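Local coordinates for TCP pilus virulence regulatory protein (Vibrio cholerae, PDB 4MLO) that probably activates transcription of virulence genes, including those of the toxin-coregulated pilus, as an AraC-family DNA-binding regulator that carries a bound fatty acid, at residues I27-K31 with T85-I91; N64-R68 with S208-K212; S93-I98 with K145-S149; L114-N118 with K154-Y159; I222-I226 with F251-F255. One frame throughout, in Å; residues are numbered along the deposited sequence. Where two conformers were deposited one is given.

Interaction 1. Residues I27-K31 with T85-I91; sequences INDYK and TISDSFI. With PAM (palmitoleic acid), chain E.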
# COMPACT_ATOMS: atom_id res chain seq x y z
N ILE A 27 1.84 -2.45 -3.56
CA ILE A 27 1.38 -1.26 -2.85
C ILE A 27 1.63 -0.10 -3.81
O ILE A 27 2.76 0.36 -3.98
CB ILE A 27 2.10 -1.07 -1.52
CG1 ILE A 27 1.89 -2.30 -0.63
CG2 ILE A 27 1.59 0.15 -0.84
CD1 ILE A 27 0.42 -2.65 -0.35
N ASN A 28 0.55 0.40 -4.44
CA ASN A 28 0.65 1.38 -5.52
C ASN A 28 0.99 2.77 -5.00
O ASN A 28 1.58 3.59 -5.72
CB ASN A 28 -0.67 1.45 -6.29
CG ASN A 28 -0.57 2.31 -7.51
OD1 ASN A 28 0.12 1.95 -8.44
ND2 ASN A 28 -1.23 3.47 -7.51
N ASP A 29 0.58 3.06 -3.77
CA ASP A 29 0.80 4.34 -3.10
C ASP A 29 0.98 4.07 -1.61
O ASP A 29 0.55 3.03 -1.12
CB ASP A 29 -0.38 5.29 -3.30
CG ASP A 29 -0.33 5.96 -4.66
OD1 ASP A 29 0.66 6.68 -4.92
OD2 ASP A 29 -1.26 5.74 -5.45
N TYR A 30 1.61 4.99 -0.89
CA TYR A 30 1.83 4.81 0.54
C TYR A 30 0.49 4.60 1.24
O TYR A 30 -0.49 5.27 0.93
CB TYR A 30 2.55 6.02 1.15
CG TYR A 30 3.94 6.13 0.67
CD1 TYR A 30 4.26 6.95 -0.39
CD2 TYR A 30 4.95 5.37 1.25
CE1 TYR A 30 5.58 7.03 -0.88
CE2 TYR A 30 6.27 5.45 0.79
CZ TYR A 30 6.56 6.28 -0.27
OH TYR A 30 7.85 6.34 -0.74
N LYS A 31 0.45 3.63 2.16
CA LYS A 31 -0.79 3.28 2.87
C LYS A 31 -0.57 3.23 4.37
O LYS A 31 0.51 2.87 4.85
CB LYS A 31 -1.37 1.93 2.40
CG LYS A 31 -2.01 2.03 1.04
CD LYS A 31 -2.55 0.72 0.57
CE LYS A 31 -2.89 0.79 -0.89
NZ LYS A 31 -4.17 1.50 -1.09
N THR A 85 -4.87 5.83 1.85
CA THR A 85 -3.95 5.79 0.73
C THR A 85 -3.56 7.22 0.41
O THR A 85 -4.44 8.06 0.17
CB THR A 85 -4.58 5.13 -0.50
OG1 THR A 85 -5.05 3.81 -0.17
CG2 THR A 85 -3.57 5.04 -1.62
N ILE A 86 -2.27 7.51 0.44
CA ILE A 86 -1.76 8.88 0.38
C ILE A 86 -1.29 9.16 -1.03
O ILE A 86 -0.44 8.44 -1.57
CB ILE A 86 -0.60 9.08 1.37
CG1 ILE A 86 -1.00 8.64 2.78
CG2 ILE A 86 -0.19 10.53 1.40
CD1 ILE A 86 0.14 8.61 3.74
N SER A 87 -1.80 10.25 -1.63
CA SER A 87 -1.47 10.56 -3.02
C SER A 87 -0.00 10.94 -3.19
O SER A 87 0.65 11.47 -2.28
CB SER A 87 -2.36 11.70 -3.53
OG SER A 87 -2.00 12.94 -2.98
N ASP A 88 0.52 10.65 -4.38
CA ASP A 88 1.88 11.04 -4.71
C ASP A 88 2.03 12.55 -4.58
O ASP A 88 3.07 13.05 -4.13
CB ASP A 88 2.23 10.59 -6.12
CG ASP A 88 2.37 9.07 -6.25
OD1 ASP A 88 2.76 8.42 -5.25
OD2 ASP A 88 2.12 8.53 -7.36
N SER A 89 1.00 13.31 -4.97
CA SER A 89 1.12 14.76 -4.89
C SER A 89 1.29 15.25 -3.45
O SER A 89 2.07 16.17 -3.18
CB SER A 89 -0.08 15.43 -5.58
OG SER A 89 -1.31 15.18 -4.92
N PHE A 90 0.61 14.61 -2.49
CA PHE A 90 0.81 14.99 -1.10
C PHE A 90 2.21 14.62 -0.63
O PHE A 90 2.88 15.43 0.03
CB PHE A 90 -0.24 14.35 -0.18
CG PHE A 90 -0.05 14.71 1.28
CD1 PHE A 90 0.68 13.89 2.12
CD2 PHE A 90 -0.55 15.91 1.80
CE1 PHE A 90 0.89 14.23 3.47
CE2 PHE A 90 -0.35 16.26 3.12
CZ PHE A 90 0.38 15.42 3.97
N ILE A 91 2.69 13.42 -1.00
CA ILE A 91 4.04 13.02 -0.62
C ILE A 91 5.06 14.01 -1.19
O ILE A 91 5.99 14.43 -0.49
CB ILE A 91 4.32 11.58 -1.10
CG1 ILE A 91 3.35 10.60 -0.42
CG2 ILE A 91 5.73 11.18 -0.84
CD1 ILE A 91 3.47 10.50 1.12
C1 PAM E . -6.93 -1.25 -0.53
O1 PAM E . -7.83 -0.58 0.05
O2 PAM E . -6.03 -0.69 -1.19
C2 PAM E . -6.95 -2.75 -0.48
C3 PAM E . -5.65 -3.32 0.12
C4 PAM E . -5.47 -2.80 1.54
C5 PAM E . -4.23 -3.37 2.23
C6 PAM E . -4.00 -2.71 3.58
C7 PAM E . -5.14 -2.95 4.57
C8 PAM E . -5.19 -4.41 5.00
C9 PAM E . -6.37 -4.70 5.93
C10 PAM E . -7.64 -4.80 5.51
C11 PAM E . -8.05 -4.58 4.07
C12 PAM E . -9.26 -5.42 3.65
C13 PAM E . -9.34 -5.41 2.12
C14 PAM E . -10.17 -6.52 1.51
C15 PAM E . -9.66 -7.90 1.90
C16 PAM E . -10.04 -8.95 0.88
O HOH W 1 1.83 7.65 -2.66
O HOH W 2 -0.90 8.85 -6.11
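Tyr30, Thr85 and Asp29 carry this contact, which joins the loop ahead of strand 31-35 to the end of strand 79-86 and the start of the helix that follows. Tyr30 works through both ends. Its carbonyl O accepts a nearly straight hydrogen bond from Ile86 N (2.9 Å), and its ring lies beside Ile91, with CD1 3.8 Å from Ile91 CG1. The phenol OH reaches on to the backbone of Thr165. One residue later the two strands pair antiparallel in the five-stranded sheet of the cupin-like domain: Lys31 and Thr85 form a non-hydrogen-bonded pair with their side chains on the same face. Thr85 OG1 accepts a hydrogen bond from Lys31 NZ at 2.6 Å, and the same NZ donates to the palmitoleic acid carboxylate at O2 (2.9 Å), which Lys230 and Tyr12 also bind. Asp29 packs its CB 3.6 Å from Thr85 CG2 and sends OD1 to within 2.7 Å of Asp88 OD1. Like charges sit close here; water 2 links the two residues, donating to Asp29 OD1 (2.9 Å) and accepting from the backbone Asp88 N (2.9 Å). Chemically, the contact is consistent with Thr85 helping to position the Lys31 ammonium for the fatty acid head group, while a salt bridge to Lys63 balances the charge of Asp88.

Interaction 2. Residues N64-R68 with S208-K212; sequences NSIQR and SRGVK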
# COMPACT_ATOMS: atom_id res chain seq x y z
N ASN A 64 5.49 0.71 -3.52
CA ASN A 64 6.23 -0.20 -4.41
C ASN A 64 6.67 -1.46 -3.71
O ASN A 64 7.41 -2.26 -4.27
CB ASN A 64 7.44 0.47 -5.07
CG ASN A 64 7.03 1.57 -6.02
OD1 ASN A 64 6.03 1.46 -6.73
ND2 ASN A 64 7.77 2.66 -6.00
N SER A 65 6.20 -1.70 -2.49
CA SER A 65 6.52 -2.96 -1.86
C SER A 65 5.56 -4.04 -2.37
O SER A 65 4.51 -3.75 -2.92
CB SER A 65 6.43 -2.85 -0.33
OG SER A 65 5.12 -2.50 0.10
N ILE A 66 5.95 -5.29 -2.16
CA ILE A 66 5.14 -6.45 -2.50
C ILE A 66 4.87 -7.18 -1.20
O ILE A 66 5.78 -7.80 -0.63
CB ILE A 66 5.84 -7.37 -3.52
CG1 ILE A 66 6.10 -6.64 -4.83
CG2 ILE A 66 5.00 -8.65 -3.75
CD1 ILE A 66 4.89 -6.13 -5.52
N GLN A 67 3.63 -7.11 -0.73
CA GLN A 67 3.27 -7.56 0.61
C GLN A 67 2.75 -8.99 0.63
O GLN A 67 2.05 -9.44 -0.29
CB GLN A 67 2.23 -6.62 1.20
CG GLN A 67 2.71 -5.18 1.38
CD GLN A 67 3.68 -5.03 2.52
OE1 GLN A 67 3.74 -5.85 3.41
NE2 GLN A 67 4.44 -3.92 2.52
N ARG A 68 3.11 -9.71 1.70
CA ARG A 68 2.56 -11.03 2.02
C ARG A 68 2.24 -11.05 3.51
O ARG A 68 3.15 -11.24 4.32
CB ARG A 68 3.55 -12.14 1.68
CG ARG A 68 3.93 -12.19 0.23
CD ARG A 68 5.08 -13.15 -0.05
NE ARG A 68 5.56 -12.95 -1.40
CZ ARG A 68 6.56 -12.15 -1.76
NH1 ARG A 68 7.27 -11.48 -0.87
NH2 ARG A 68 6.86 -12.06 -3.03
N SER A 208 14.69 -9.12 -4.64
CA SER A 208 14.61 -8.74 -3.24
C SER A 208 13.17 -8.68 -2.76
O SER A 208 12.92 -8.76 -1.56
CB SER A 208 15.28 -7.37 -3.03
OG SER A 208 14.50 -6.32 -3.61
N ARG A 209 12.23 -8.60 -3.68
CA ARG A 209 10.80 -8.60 -3.38
C ARG A 209 10.16 -9.96 -3.62
O ARG A 209 8.94 -10.10 -3.46
CB ARG A 209 10.12 -7.52 -4.21
CG ARG A 209 10.50 -6.10 -3.77
CD ARG A 209 9.92 -5.00 -4.63
NE ARG A 209 10.22 -3.67 -4.10
CZ ARG A 209 11.37 -3.03 -4.27
NH1 ARG A 209 11.57 -1.82 -3.77
NH2 ARG A 209 12.34 -3.60 -4.99
N GLY A 210 10.94 -10.97 -3.99
CA GLY A 210 10.43 -12.33 -4.07
C GLY A 210 9.50 -12.62 -5.22
O GLY A 210 8.66 -13.52 -5.10
N VAL A 211 9.61 -11.89 -6.36
CA VAL A 211 8.71 -12.10 -7.48
C VAL A 211 9.51 -12.25 -8.75
O VAL A 211 10.57 -11.64 -8.92
CB VAL A 211 7.69 -10.95 -7.70
CG1 VAL A 211 6.59 -11.00 -6.67
CG2 VAL A 211 8.40 -9.59 -7.72
N LYS A 212 8.97 -13.05 -9.65
CA LYS A 212 9.45 -13.08 -11.03
C LYS A 212 8.64 -12.07 -11.84
O LYS A 212 7.64 -11.51 -11.37
CB LYS A 212 9.33 -14.48 -11.59
CG LYS A 212 10.33 -15.47 -10.98
CD LYS A 212 10.04 -16.89 -11.43
O HOH W 3 8.43 -8.35 -0.99
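Asn64 opens the segment with its carbonyl: O accepts a weak hydrogen bond from Arg209 NE at 3.1 Å, while its side chain turns to Tyr26 and Glu172. Arg209 is tied down at its far end by a salt bridge to Glu205. Ile66, the first residue of strand 66-73, faces the other segment and provides the apolar part, its CG2 4.1 Å from Val211 CG1 and its CG1 4.2 Å from Arg209 CB. Its carbonyl is linked through water 3, which donates to Ile66 O (2.7 Å) and Arg209 O (3.1 Å). Arg68 comes back toward the turn and makes the best bond of the set: NH2 donates to Arg209 O at 2.9 Å, supported by a weak bond from NH1 to the same oxygen (3.4 Å). Asn46 also holds this guanidinium. The carbonyl belongs to the residue before Gly210, which takes positive phi in the Schellman motif that ends helix 199-207; a CB on Gly210 would lie 2.9 Å from Arg68 NH2, a clash. The contact thus joins the cupin-like domain to the turn before helix 213-230, among the C-terminal helices that probably make up the AraC-type DNA-binding region, and so lies between the two domains. Its chemistry is that of two arginines donating to main-chain oxygens, so the join between these parts depends more on backbone shape than on paired opposite charges.

Interaction 3. Residues S93-I98 with K145-S149; sequences SLKSYI and KVFFS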
# COMPACT_ATOMS: atom_id res chain seq x y z
N SER A 93 4.70 17.08 -1.72
CA SER A 93 4.65 18.32 -0.96
C SER A 93 5.37 18.21 0.38
O SER A 93 5.61 19.24 1.03
CB SER A 93 3.19 18.74 -0.74
OG SER A 93 2.63 18.13 0.41
N LEU A 94 5.75 17.00 0.80
CA LEU A 94 6.54 16.81 2.01
C LEU A 94 8.03 16.98 1.77
O LEU A 94 8.79 16.99 2.75
CB LEU A 94 6.26 15.42 2.61
CG LEU A 94 4.81 15.10 2.96
CD1 LEU A 94 4.70 13.71 3.59
CD2 LEU A 94 4.22 16.16 3.89
N LYS A 95 8.46 17.15 0.52
CA LYS A 95 9.89 17.08 0.21
C LYS A 95 10.68 18.14 0.96
O LYS A 95 11.77 17.86 1.47
CB LYS A 95 10.10 17.22 -1.30
N SER A 96 10.14 19.36 1.06
CA SER A 96 10.83 20.43 1.77
C SER A 96 10.82 20.22 3.28
O SER A 96 11.64 20.83 3.98
CB SER A 96 10.17 21.77 1.45
OG SER A 96 8.78 21.73 1.74
N TYR A 97 9.92 19.40 3.80
CA TYR A 97 9.82 19.23 5.25
C TYR A 97 10.80 18.20 5.78
O TYR A 97 11.06 18.19 6.99
CB TYR A 97 8.38 18.86 5.62
CG TYR A 97 7.45 20.04 5.46
CD1 TYR A 97 7.04 20.45 4.20
CD2 TYR A 97 7.01 20.77 6.57
CE1 TYR A 97 6.22 21.55 4.03
CE2 TYR A 97 6.17 21.86 6.41
CZ TYR A 97 5.78 22.24 5.14
OH TYR A 97 4.95 23.32 4.98
N ILE A 98 11.36 17.37 4.91
CA ILE A 98 12.34 16.36 5.32
C ILE A 98 13.67 16.49 4.60
O ILE A 98 14.62 15.78 4.96
CB ILE A 98 11.78 14.93 5.14
CG1 ILE A 98 11.34 14.69 3.69
CG2 ILE A 98 10.59 14.71 6.09
CD1 ILE A 98 12.44 14.29 2.72
N LYS A 145 0.88 18.77 6.33
CA LYS A 145 2.26 18.51 5.94
C LYS A 145 3.15 18.35 7.17
O LYS A 145 4.00 17.44 7.22
CB LYS A 145 2.77 19.62 5.03
CG LYS A 145 2.13 19.61 3.64
CD LYS A 145 2.69 20.68 2.70
CE LYS A 145 2.24 22.06 3.12
NZ LYS A 145 2.62 23.09 2.14
N VAL A 146 2.96 19.20 8.19
CA VAL A 146 3.77 19.10 9.40
C VAL A 146 3.44 17.82 10.14
O VAL A 146 4.35 17.12 10.63
CB VAL A 146 3.55 20.35 10.29
CG1 VAL A 146 4.25 20.18 11.63
CG2 VAL A 146 4.08 21.59 9.58
N PHE A 147 2.16 17.49 10.26
CA PHE A 147 1.76 16.27 10.98
C PHE A 147 2.37 15.02 10.33
O PHE A 147 3.02 14.21 11.01
CB PHE A 147 0.24 16.15 11.02
CG PHE A 147 -0.23 14.91 11.72
CD1 PHE A 147 -0.42 14.91 13.08
CD2 PHE A 147 -0.45 13.74 11.02
CE1 PHE A 147 -0.84 13.77 13.73
CE2 PHE A 147 -0.86 12.61 11.67
CZ PHE A 147 -1.05 12.63 13.03
N PHE A 148 2.21 14.88 9.01
CA PHE A 148 2.64 13.66 8.34
C PHE A 148 4.15 13.59 8.15
O PHE A 148 4.73 12.50 8.25
CB PHE A 148 1.91 13.52 7.01
CG PHE A 148 0.55 12.92 7.15
CD1 PHE A 148 0.40 11.54 7.23
CD2 PHE A 148 -0.57 13.73 7.25
CE1 PHE A 148 -0.88 10.97 7.36
CE2 PHE A 148 -1.85 13.16 7.40
CZ PHE A 148 -2.00 11.79 7.45
N SER A 149 4.84 14.72 7.91
CA SER A 149 6.29 14.65 7.89
C SER A 149 6.84 14.26 9.27
O SER A 149 7.75 13.44 9.36
CB SER A 149 6.90 15.97 7.40
OG SER A 149 6.48 17.06 8.19
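No hydrogen bond crosses between 93-98 and 145-149; the polar groups bond within their own segment or to neighbours such as Phe90. On the long helix, Ser149 OG donates back to Lys145 O at 2.7 Å, beside the regular Ser149 N to Lys145 O bond of 2.9 Å. On the other segment, Leu94 O takes Tyr97 N at 2.9 Å and, weakly, Ile98 N at 3.4 Å, making a loosely bonded turn of helix. The aromatic contact is a CH-pi interaction: Lys145 CB stands over the face of the Tyr97 ring, 4.1 Å from its centroid and 17° off the normal. Farther along the same lysine, CE is 3.5 Å from Tyr97 OH and CD 3.4 Å from Ser93 OG, whose hydroxyl is hydrogen-bonded to Phe90. Apolar packing does the rest. Leu94 CD2 lies 3.9 Å from Lys145 CB, and CD1 is 4.4 Å from Phe148 CB; Tyr97 CE2 meets Val146 CG2 at 3.8 Å, and Ile98 CG2 meets Ser149 CB at 4.1 Å. Phe148 also meets the rings of Phe7 and Phe90, tying this flank to the cupin-like sheet. The short helical stretch after helix 88-93 is therefore laid against helix 141-159. With Ser149 turned back on its own helix and Lys145 engaged through its methylenes, the two segments meet by van der Waals and CH-pi forces alone.

Interaction 4. Residues L114-N118 with K154-Y159; sequences LLLWN and KVEKKY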
# COMPACT_ATOMS: atom_id res chain seq x y z
N LEU A 114 6.94 -2.87 6.03
CA LEU A 114 5.73 -2.85 6.84
C LEU A 114 6.15 -2.41 8.23
O LEU A 114 6.96 -3.08 8.88
CB LEU A 114 5.05 -4.22 6.85
CG LEU A 114 3.71 -4.36 7.58
CD1 LEU A 114 2.99 -5.60 7.05
CD2 LEU A 114 3.84 -4.46 9.08
N LEU A 115 5.67 -1.25 8.67
CA LEU A 115 6.13 -0.62 9.89
C LEU A 115 4.94 -0.39 10.81
O LEU A 115 3.81 -0.21 10.35
CB LEU A 115 6.86 0.70 9.59
CG LEU A 115 7.98 0.65 8.53
CD1 LEU A 115 8.54 2.04 8.31
CD2 LEU A 115 9.11 -0.28 8.93
N LEU A 116 5.18 -0.53 12.11
CA LEU A 116 4.18 -0.31 13.15
C LEU A 116 4.51 0.95 13.95
O LEU A 116 5.67 1.19 14.31
CB LEU A 116 4.13 -1.52 14.09
CG LEU A 116 3.21 -1.48 15.32
CD1 LEU A 116 1.83 -2.00 14.97
CD2 LEU A 116 3.81 -2.28 16.47
N TRP A 117 3.49 1.75 14.25
CA TRP A 117 3.63 2.83 15.22
C TRP A 117 2.48 2.76 16.21
O TRP A 117 1.31 2.77 15.82
CB TRP A 117 3.67 4.20 14.54
CG TRP A 117 3.90 5.28 15.54
CD1 TRP A 117 2.95 6.08 16.10
CD2 TRP A 117 5.16 5.68 16.13
NE1 TRP A 117 3.53 6.95 16.98
CE2 TRP A 117 4.88 6.72 17.02
CE3 TRP A 117 6.48 5.25 15.97
CZ2 TRP A 117 5.88 7.35 17.77
CZ3 TRP A 117 7.48 5.87 16.71
CH2 TRP A 117 7.17 6.91 17.60
N ASN A 118 2.81 2.68 17.50
CA ASN A 118 1.81 2.71 18.56
C ASN A 118 1.51 4.16 18.93
O ASN A 118 2.38 4.87 19.46
CB ASN A 118 2.31 1.91 19.76
CG ASN A 118 2.34 0.42 19.49
OD1 ASN A 118 1.32 -0.18 19.12
ND2 ASN A 118 3.50 -0.20 19.68
N LYS A 154 9.31 10.13 12.84
CA LYS A 154 9.52 9.35 14.06
C LYS A 154 9.40 7.85 13.79
O LYS A 154 10.12 7.07 14.43
CB LYS A 154 8.59 9.81 15.18
CG LYS A 154 7.10 9.74 14.92
CD LYS A 154 6.38 10.52 16.02
CE LYS A 154 4.87 10.42 15.89
NZ LYS A 154 4.15 11.25 16.90
N VAL A 155 8.57 7.43 12.84
CA VAL A 155 8.56 6.02 12.42
C VAL A 155 9.91 5.63 11.82
O VAL A 155 10.44 4.56 12.11
CB VAL A 155 7.41 5.74 11.43
CG1 VAL A 155 7.45 4.31 10.94
CG2 VAL A 155 6.10 6.04 12.10
N GLU A 156 10.47 6.48 10.95
CA GLU A 156 11.76 6.15 10.36
C GLU A 156 12.84 6.05 11.44
O GLU A 156 13.70 5.16 11.38
CB GLU A 156 12.14 7.18 9.30
CG GLU A 156 11.25 7.13 8.03
CD GLU A 156 11.74 8.05 6.94
OE1 GLU A 156 12.48 9.01 7.26
OE2 GLU A 156 11.40 7.80 5.75
N LYS A 157 12.82 6.96 12.41
CA LYS A 157 13.83 6.94 13.46
C LYS A 157 13.69 5.69 14.32
O LYS A 157 14.69 5.07 14.68
CB LYS A 157 13.74 8.20 14.32
CG LYS A 157 14.76 8.29 15.48
CD LYS A 157 14.58 9.60 16.22
CE LYS A 157 15.34 9.64 17.55
NZ LYS A 157 16.78 9.37 17.39
N LYS A 158 12.45 5.29 14.64
CA LYS A 158 12.25 4.08 15.45
C LYS A 158 12.90 2.86 14.80
O LYS A 158 13.52 2.04 15.48
CB LYS A 158 10.76 3.84 15.67
CG LYS A 158 10.40 2.44 16.17
CD LYS A 158 8.89 2.24 16.20
CE LYS A 158 8.55 0.83 16.67
NZ LYS A 158 7.09 0.65 16.74
N TYR A 159 12.78 2.73 13.48
CA TYR A 159 13.30 1.59 12.75
C TYR A 159 14.65 1.86 12.10
O TYR A 159 15.21 0.95 11.48
CB TYR A 159 12.30 1.14 11.67
CG TYR A 159 11.06 0.48 12.23
CD1 TYR A 159 11.02 -0.89 12.48
CD2 TYR A 159 9.94 1.23 12.52
CE1 TYR A 159 9.88 -1.47 12.97
CE2 TYR A 159 8.80 0.65 13.03
CZ TYR A 159 8.77 -0.69 13.25
OH TYR A 159 7.63 -1.25 13.76
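Leu116 is gripped at both polar backbone atoms: its N donates to Tyr159 OH at 3.0 Å, and its O accepts from Lys158 NZ at 2.9 Å. Side chains of the helix thereby bond directly to the main chain of strand 114-118, an outermost strand of the five-stranded antiparallel sheet in the cupin-like domain. Segment 154-159 of helix 141-159 runs at 108° to strand 114-118, the two local axes passing 9.1 Å apart, and the strand itself is paired with strand 57-61. Between them, Leu115 CD2 sits over the Tyr159 ring in a CH-pi contact, 3.9 Å from the centroid, while its CD1 packs 3.6 Å from Val155 CG1. Farther up the strand Trp117 gives the broadest cover: its CB is 3.9 Å from Val155 CG2, its CE3 3.9 Å from Lys158 CD, and Lys154 CG lies over its six-membered ring, 4.1 Å from that centroid. Lys154 continues past the indole to a salt bridge with Asp123.

Interaction 5. Residues I222-I226 with F251-F255; sequences ISYSI and FSTVF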
# COMPACT_ATOMS: atom_id res chain seq x y z
N ILE A 222 -3.31 -5.98 -10.66
CA ILE A 222 -4.38 -6.16 -9.65
C ILE A 222 -4.61 -4.86 -8.90
O ILE A 222 -5.76 -4.48 -8.59
CB ILE A 222 -4.03 -7.31 -8.69
CG1 ILE A 222 -4.14 -8.69 -9.38
CG2 ILE A 222 -4.93 -7.31 -7.41
CD1 ILE A 222 -5.51 -9.04 -9.96
N SER A 223 -3.55 -4.18 -8.53
CA SER A 223 -3.76 -2.95 -7.79
C SER A 223 -4.41 -1.89 -8.66
O SER A 223 -5.22 -1.10 -8.16
CB SER A 223 -2.43 -2.52 -7.17
OG SER A 223 -2.07 -3.47 -6.17
N TYR A 224 -4.16 -1.91 -9.98
CA TYR A 224 -4.91 -1.06 -10.89
C TYR A 224 -6.40 -1.40 -10.88
O TYR A 224 -7.26 -0.50 -10.81
CB TYR A 224 -4.28 -1.18 -12.29
CG TYR A 224 -4.76 -0.22 -13.34
CD1 TYR A 224 -5.86 -0.49 -14.10
CD2 TYR A 224 -4.02 0.92 -13.65
CE1 TYR A 224 -6.29 0.38 -15.10
CE2 TYR A 224 -4.46 1.80 -14.65
CZ TYR A 224 -5.62 1.51 -15.35
OH TYR A 224 -6.09 2.34 -16.37
N SER A 225 -6.74 -2.69 -10.91
CA SER A 225 -8.15 -3.09 -10.88
C SER A 225 -8.83 -2.64 -9.58
O SER A 225 -10.02 -2.29 -9.59
CB SER A 225 -8.28 -4.60 -11.07
OG SER A 225 -7.98 -5.39 -9.92
N ILE A 226 -8.11 -2.72 -8.47
CA ILE A 226 -8.64 -2.28 -7.19
C ILE A 226 -8.92 -0.79 -7.25
O ILE A 226 -10.00 -0.33 -6.87
CB ILE A 226 -7.67 -2.66 -6.06
CG1 ILE A 226 -7.76 -4.16 -5.81
CG2 ILE A 226 -8.01 -1.95 -4.78
CD1 ILE A 226 -6.62 -4.70 -5.01
N PHE A 251 -7.82 -12.70 -14.96
CA PHE A 251 -8.03 -11.71 -13.93
C PHE A 251 -8.55 -12.33 -12.64
O PHE A 251 -7.99 -12.11 -11.57
CB PHE A 251 -9.00 -10.65 -14.42
CG PHE A 251 -9.53 -9.74 -13.34
CD1 PHE A 251 -8.67 -8.96 -12.59
CD2 PHE A 251 -10.91 -9.65 -13.08
CE1 PHE A 251 -9.16 -8.08 -11.63
CE2 PHE A 251 -11.35 -8.79 -12.14
CZ PHE A 251 -10.50 -8.01 -11.41
N SER A 252 -9.64 -13.09 -12.74
CA SER A 252 -10.24 -13.67 -11.54
C SER A 252 -9.27 -14.56 -10.80
O SER A 252 -9.20 -14.53 -9.56
CB SER A 252 -11.49 -14.48 -11.91
OG SER A 252 -12.43 -13.67 -12.58
N THR A 253 -8.51 -15.37 -11.54
CA THR A 253 -7.56 -16.30 -10.92
C THR A 253 -6.45 -15.56 -10.16
O THR A 253 -6.13 -15.87 -8.99
CB THR A 253 -6.97 -17.20 -12.00
OG1 THR A 253 -8.00 -17.96 -12.66
CG2 THR A 253 -6.04 -18.18 -11.36
N VAL A 254 -5.85 -14.56 -10.80
CA VAL A 254 -4.83 -13.76 -10.12
C VAL A 254 -5.41 -12.97 -8.94
O VAL A 254 -4.76 -12.84 -7.91
CB VAL A 254 -4.14 -12.83 -11.14
CG1 VAL A 254 -3.10 -11.97 -10.44
CG2 VAL A 254 -3.50 -13.67 -12.25
N PHE A 255 -6.64 -12.42 -9.08
CA PHE A 255 -7.25 -11.64 -8.00
C PHE A 255 -7.48 -12.53 -6.79
O PHE A 255 -7.14 -12.15 -5.66
CB PHE A 255 -8.54 -11.01 -8.51
CG PHE A 255 -9.10 -9.94 -7.60
CD1 PHE A 255 -9.84 -10.29 -6.48
CD2 PHE A 255 -8.84 -8.62 -7.81
CE1 PHE A 255 -10.34 -9.34 -5.64
CE2 PHE A 255 -9.34 -7.64 -6.95
CZ PHE A 255 -10.08 -8.02 -5.85
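Ile222 pushes its side chain against helix 248-259, its CD1 3.9 Å from Phe255 CB and 4.1 Å from Phe251 CD1, and its CG1 3.6 Å from Val254 CG1. This is the AraC-type DNA-binding region: helix 213-230 lies where relatives have the long linker between two helix-turn-helix units, and helix 248-259 is probably the recognition helix of the second. Segments 222-226 and 251-255 cross at -98°, with 11.1 Å between their axes, so large side chains have to fill the space between them. Ile222 and the two phenylalanines do most of that. One turn on, Ile226 CG1 rests 4.0 Å from Phe255 CE2, close to the bound palmitoleic acid, which lies about 4 Å from the Ile226 side chain. Pro263 and Tyr266 of helix 263-271 also touch Phe255, and Ile239 of helix 236-242 touches Phe251, so these rings belong to a core shared by several helices. No hydrogen bond links 222-226 with 251-255. Ser225 is the polar residue at this interface, and it is small enough to fit between the ring edges: OG lies near the plane of each ring, 3.4 Å from Phe251 CE1 and 4.0 Å from Phe255 CD2. That hydroxyl is bonded within its own helix, Ser225 OG donating to Ile222 O at 2.7 Å.

In the fold
Interactions 1, 3 and 4 lie in the cupin-like domain: 1 and 4 reach the same five-stranded sheet, 3 and 4 share helix 141-159, their centres 16 Å apart, and 1 meets 3 directly. Along the chain interactions 1 and 2 cross, as do 3 and 4, which both fall between the two segments of interaction 2. Interaction 2 adjoins interaction 1 through probable backbone bonds of Ile27. Interaction 5 comes last, among the DNA-binding helices, about 33 Å centre to centre from interaction 3. The palmitoleic acid lies between these domains, bonded within interaction 1 and about 4 Å from the Ile226 side chain of interaction 5, consistent with the fatty acid coupling them.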